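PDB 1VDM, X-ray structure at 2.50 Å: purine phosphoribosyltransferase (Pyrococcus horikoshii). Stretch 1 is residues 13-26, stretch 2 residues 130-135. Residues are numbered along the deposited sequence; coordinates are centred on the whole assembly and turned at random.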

# COMPACT_ATOMS: atom_id res chain seq x y z
N ARG G 13 21.23 0.89 22.33
CA ARG G 13 21.01 0.82 23.76
C ARG G 13 22.00 1.70 24.54
O ARG G 13 21.64 2.32 25.55
CB ARG G 13 21.12 -0.62 24.25
CG ARG G 13 19.93 -1.46 23.91
CD ARG G 13 20.09 -2.83 24.50
NE ARG G 13 20.94 -3.70 23.69
CZ ARG G 13 21.24 -4.95 24.02
NH1 ARG G 13 20.77 -5.48 25.15
NH2 ARG G 13 21.96 -5.69 23.20
N ALA G 14 23.23 1.76 24.06
CA ALA G 14 24.26 2.57 24.70
C ALA G 14 23.91 4.04 24.56
O ALA G 14 24.08 4.82 25.50
CB ALA G 14 25.62 2.30 24.07
N ILE G 15 23.43 4.42 23.38
CA ILE G 15 23.06 5.81 23.14
C ILE G 15 21.85 6.20 23.97
O ILE G 15 21.78 7.32 24.47
CB ILE G 15 22.74 6.04 21.65
CG1 ILE G 15 24.01 5.96 20.82
CG2 ILE G 15 22.08 7.40 21.46
CD1 ILE G 15 23.77 6.15 19.34
N PHE G 16 20.90 5.29 24.13
CA PHE G 16 19.70 5.57 24.92
C PHE G 16 20.06 5.78 26.38
O PHE G 16 19.50 6.66 27.05
CB PHE G 16 18.65 4.45 24.78
CG PHE G 16 17.72 4.63 23.60
CD1 PHE G 16 16.90 5.76 23.51
CD2 PHE G 16 17.69 3.70 22.56
CE1 PHE G 16 16.06 5.96 22.39
CE2 PHE G 16 16.86 3.90 21.44
CZ PHE G 16 16.04 5.03 21.36
N ALA G 17 21.01 4.98 26.87
CA ALA G 17 21.47 5.08 28.26
C ALA G 17 22.15 6.43 28.49
O ALA G 17 21.91 7.10 29.49
CB ALA G 17 22.43 3.94 28.57
N LEU G 18 22.99 6.83 27.55
CA LEU G 18 23.69 8.09 27.65
C LEU G 18 22.68 9.23 27.67
O LEU G 18 22.80 10.16 28.46
CB LEU G 18 24.66 8.26 26.48
CG LEU G 18 25.81 7.24 26.46
CD1 LEU G 18 26.49 7.23 25.09
CD2 LEU G 18 26.80 7.59 27.56
N ALA G 19 21.69 9.15 26.79
CA ALA G 19 20.65 10.17 26.70
C ALA G 19 20.00 10.45 28.05
O ALA G 19 19.94 11.60 28.48
CB ALA G 19 19.58 9.75 25.71
N GLU G 20 19.54 9.40 28.72
CA GLU G 20 18.90 9.58 30.02
C GLU G 20 19.80 10.35 30.99
O GLU G 20 19.32 11.18 31.77
CB GLU G 20 18.51 8.22 30.63
CG GLU G 20 17.61 8.32 31.88
CD GLU G 20 16.34 9.16 31.65
OE1 GLU G 20 15.56 8.84 30.72
OE2 GLU G 20 16.12 10.14 32.41
N LYS G 21 21.10 10.08 30.93
CA LYS G 21 22.07 10.75 31.78
C LYS G 21 22.32 12.18 31.33
O LYS G 21 22.45 13.09 32.15
CB LYS G 21 23.39 9.98 31.80
CG LYS G 21 23.74 9.36 33.14
CD LYS G 21 22.65 8.41 33.62
CE LYS G 21 22.90 7.96 35.05
NZ LYS G 21 21.85 7.00 35.52
N LEU G 22 22.38 12.39 30.02
CA LEU G 22 22.60 13.73 29.49
C LEU G 22 21.38 14.63 29.74
O LEU G 22 21.49 15.86 29.69
CB LEU G 22 22.92 13.69 27.99
CG LEU G 22 24.31 13.21 27.57
CD1 LEU G 22 24.42 13.20 26.04
CD2 LEU G 22 25.35 14.14 28.17
N ARG G 23 20.23 14.02 30.01
CA ARG G 23 19.01 14.79 30.27
C ARG G 23 19.15 15.60 31.55
O ARG G 23 18.63 16.71 31.65
CB ARG G 23 17.79 13.86 30.37
CG ARG G 23 17.33 13.31 29.02
CD ARG G 23 15.82 13.11 28.96
NE ARG G 23 15.38 12.77 27.60
CZ ARG G 23 15.49 11.56 27.06
NH1 ARG G 23 16.01 10.55 27.75
NH2 ARG G 23 15.08 11.36 25.81
N GLU G 24 19.87 15.05 32.52
CA GLU G 24 20.10 15.72 33.79
C GLU G 24 21.09 16.88 33.61
O GLU G 24 21.15 17.79 34.44
CB GLU G 24 20.64 14.73 34.82
CG GLU G 24 19.82 13.44 34.91
CD GLU G 24 20.41 12.43 35.89
OE1 GLU G 24 21.58 12.03 35.71
OE2 GLU G 24 19.69 12.02 36.83
N TYR G 25 21.85 16.85 32.52
CA TYR G 25 22.84 17.88 32.23
C TYR G 25 22.29 19.00 31.33
O TYR G 25 22.83 20.10 31.31
CB TYR G 25 24.08 17.24 31.58
CG TYR G 25 25.12 18.22 31.09
CD1 TYR G 25 25.70 19.14 31.97
CD2 TYR G 25 25.50 18.25 29.75
CE1 TYR G 25 26.64 20.07 31.52
CE2 TYR G 25 26.44 19.17 29.29
CZ TYR G 25 27.01 20.08 30.18
OH TYR G 25 27.93 20.99 29.72
N LYS G 26 21.23 18.70 30.58
CA LYS G 26 20.60 19.68 29.70
C LYS G 26 21.53 20.46 28.78
O LYS G 26 21.75 21.66 28.95
CB LYS G 26 19.79 20.66 30.55
CG LYS G 26 18.79 19.97 31.46
CD LYS G 26 17.98 20.97 32.28
CE LYS G 26 17.01 20.25 33.21
NZ LYS G 26 17.72 19.34 34.17
N ASP G 130 32.99 11.89 30.65
CA ASP G 130 32.14 12.12 31.81
C ASP G 130 31.04 11.07 31.80
O ASP G 130 30.54 10.69 32.86
CB ASP G 130 31.56 13.53 31.77
CG ASP G 130 32.65 14.58 31.81
OD1 ASP G 130 33.04 15.07 30.73
OD2 ASP G 130 33.13 14.89 32.92
N TYR G 131 30.71 10.58 30.61
CA TYR G 131 29.70 9.54 30.43
C TYR G 131 30.13 8.57 29.32
O TYR G 131 30.44 9.00 28.22
CB TYR G 131 28.34 10.14 30.03
CG TYR G 131 27.85 11.27 30.91
CD1 TYR G 131 28.07 12.59 30.55
CD2 TYR G 131 27.16 11.01 32.09
CE1 TYR G 131 27.61 13.64 31.36
CE2 TYR G 131 26.70 12.03 32.90
CZ TYR G 131 26.93 13.35 32.52
OH TYR G 131 26.49 14.37 33.32
N TYR G 132 30.13 7.28 29.62
CA TYR G 132 30.49 6.27 28.62
C TYR G 132 29.88 4.93 29.01
O TYR G 132 29.45 4.77 30.15
CB TYR G 132 32.03 6.16 28.47
CG TYR G 132 32.78 5.49 29.61
CD1 TYR G 132 32.79 4.10 29.74
CD2 TYR G 132 33.47 6.25 30.56
CE1 TYR G 132 33.48 3.48 30.78
CE2 TYR G 132 34.16 5.64 31.60
CZ TYR G 132 34.16 4.26 31.71
OH TYR G 132 34.81 3.65 32.76
N VAL G 133 29.84 3.99 28.08
CA VAL G 133 29.23 2.68 28.35
C VAL G 133 30.18 1.49 28.32
O VAL G 133 30.10 0.61 29.19
CB VAL G 133 28.09 2.40 27.34
CG1 VAL G 133 27.49 1.02 27.59
CG2 VAL G 133 27.03 3.48 27.45
N PHE G 134 31.06 1.44 27.33
CA PHE G 134 31.98 0.31 27.22
C PHE G 134 33.43 0.60 27.59
O PHE G 134 33.99 1.65 27.27
CB PHE G 134 31.91 -0.27 25.81
CG PHE G 134 30.52 -0.67 25.39
CD1 PHE G 134 29.85 0.03 24.39
CD2 PHE G 134 29.88 -1.75 25.99
CE1 PHE G 134 28.56 -0.35 23.99
CE2 PHE G 134 28.59 -2.14 25.61
CZ PHE G 134 27.93 -1.43 24.61
N ARG G 135 34.02 -0.37 28.28
CA ARG G 135 35.41 -0.27 28.65
C ARG G 135 36.15 -1.51 28.17
O ARG G 135 35.74 -2.64 28.41
CB ARG G 135 35.49 -0.18 30.18
CG ARG G 135 36.93 -0.05 30.68
CD ARG G 135 37.06 -0.40 32.17
NE ARG G 135 37.90 0.58 32.86
CZ ARG G 135 39.06 0.14 33.39
NH1 ARG G 135 39.40 -1.14 33.27
NH2 ARG G 135 39.85 0.98 34.04
O HOH W 1 24.11 13.69 34.80

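A helix whose backbone bonds within itself meets a neighbouring segment mainly through its side chains, and purine phosphoribosyltransferase from Pyrococcus horikoshii illustrates the consequence. From Arg 13 onward the helix runs on its internal ladder, for example Leu 18 N to Ala 14 O at 3.1 Å and Leu 22 N to Leu 18 O at 2.8 Å. No direct hydrogen bond links it to residues 130-135, a largely irregular segment that enters a strand by Phe 134. The two are far apart in sequence and bury 377 Å² between them, and they run in opposite directions: Ala 14 lies nearest Val 133, with CA atoms 6.2 Å apart, whereas Leu 18, one turn on, lies nearest Tyr 131 at 6.8 Å between CA atoms.

Contact recurs at the spacing of helical turns. Ala 14 points toward the other segment, and its methyl packs at van der Waals distance: its CB lies 3.8 Å from Val 133 CG2 and 4.0 Å from Phe 134 CE1. The backbone joins in as well, with Ala 14 O 3.8 Å from Val 133 CG2. Ile 15 points away and takes no part. The CA-to-CB bond of Leu 18 points sideways to the other segment, but the end of the side chain comes nearer, so that its CD2 reaches Tyr 131 CB at 3.9 Å while its CG lies 4.1 Å from Val 133 CG2. The leucine thus spans two residues whose side chains both point toward the helix; Tyr 132, between them, points away and offers chiefly its backbone, with its N 3.9 Å from Leu 18 CD2.

The next turn receives the ring of Tyr 131, the residue most extensively covered in the contact. Lys 21 CB comes within 3.9 Å of Tyr 131 CD2, and Leu 22 CD2 within 3.9 Å of Tyr 131 CD1, both obliquely to the ring. Lysine contributes here through the aliphatic base of its side chain; the end leads away, leaving its charged amine out of the apolar contact.

Polar chemistry appears where the phenol hydroxyl reaches Glu 24 and Tyr 25. Water 1 lies 2.9 Å from Tyr 131 OH, in a hydrogen bond, and donates another to Glu 24 OE1 at 3.2 Å, so a single solvent molecule joins side chains that do not touch directly. Tyr 25 adds van der Waals contact, its CB 4.1 Å from Tyr 131 OH. Lys 26 then leaves helical geometry with a positive phi and stands beyond the contact. The general lesson is a division by chemistry: aliphatic groups pack along the helix, and water serves the tyrosine's polar tip.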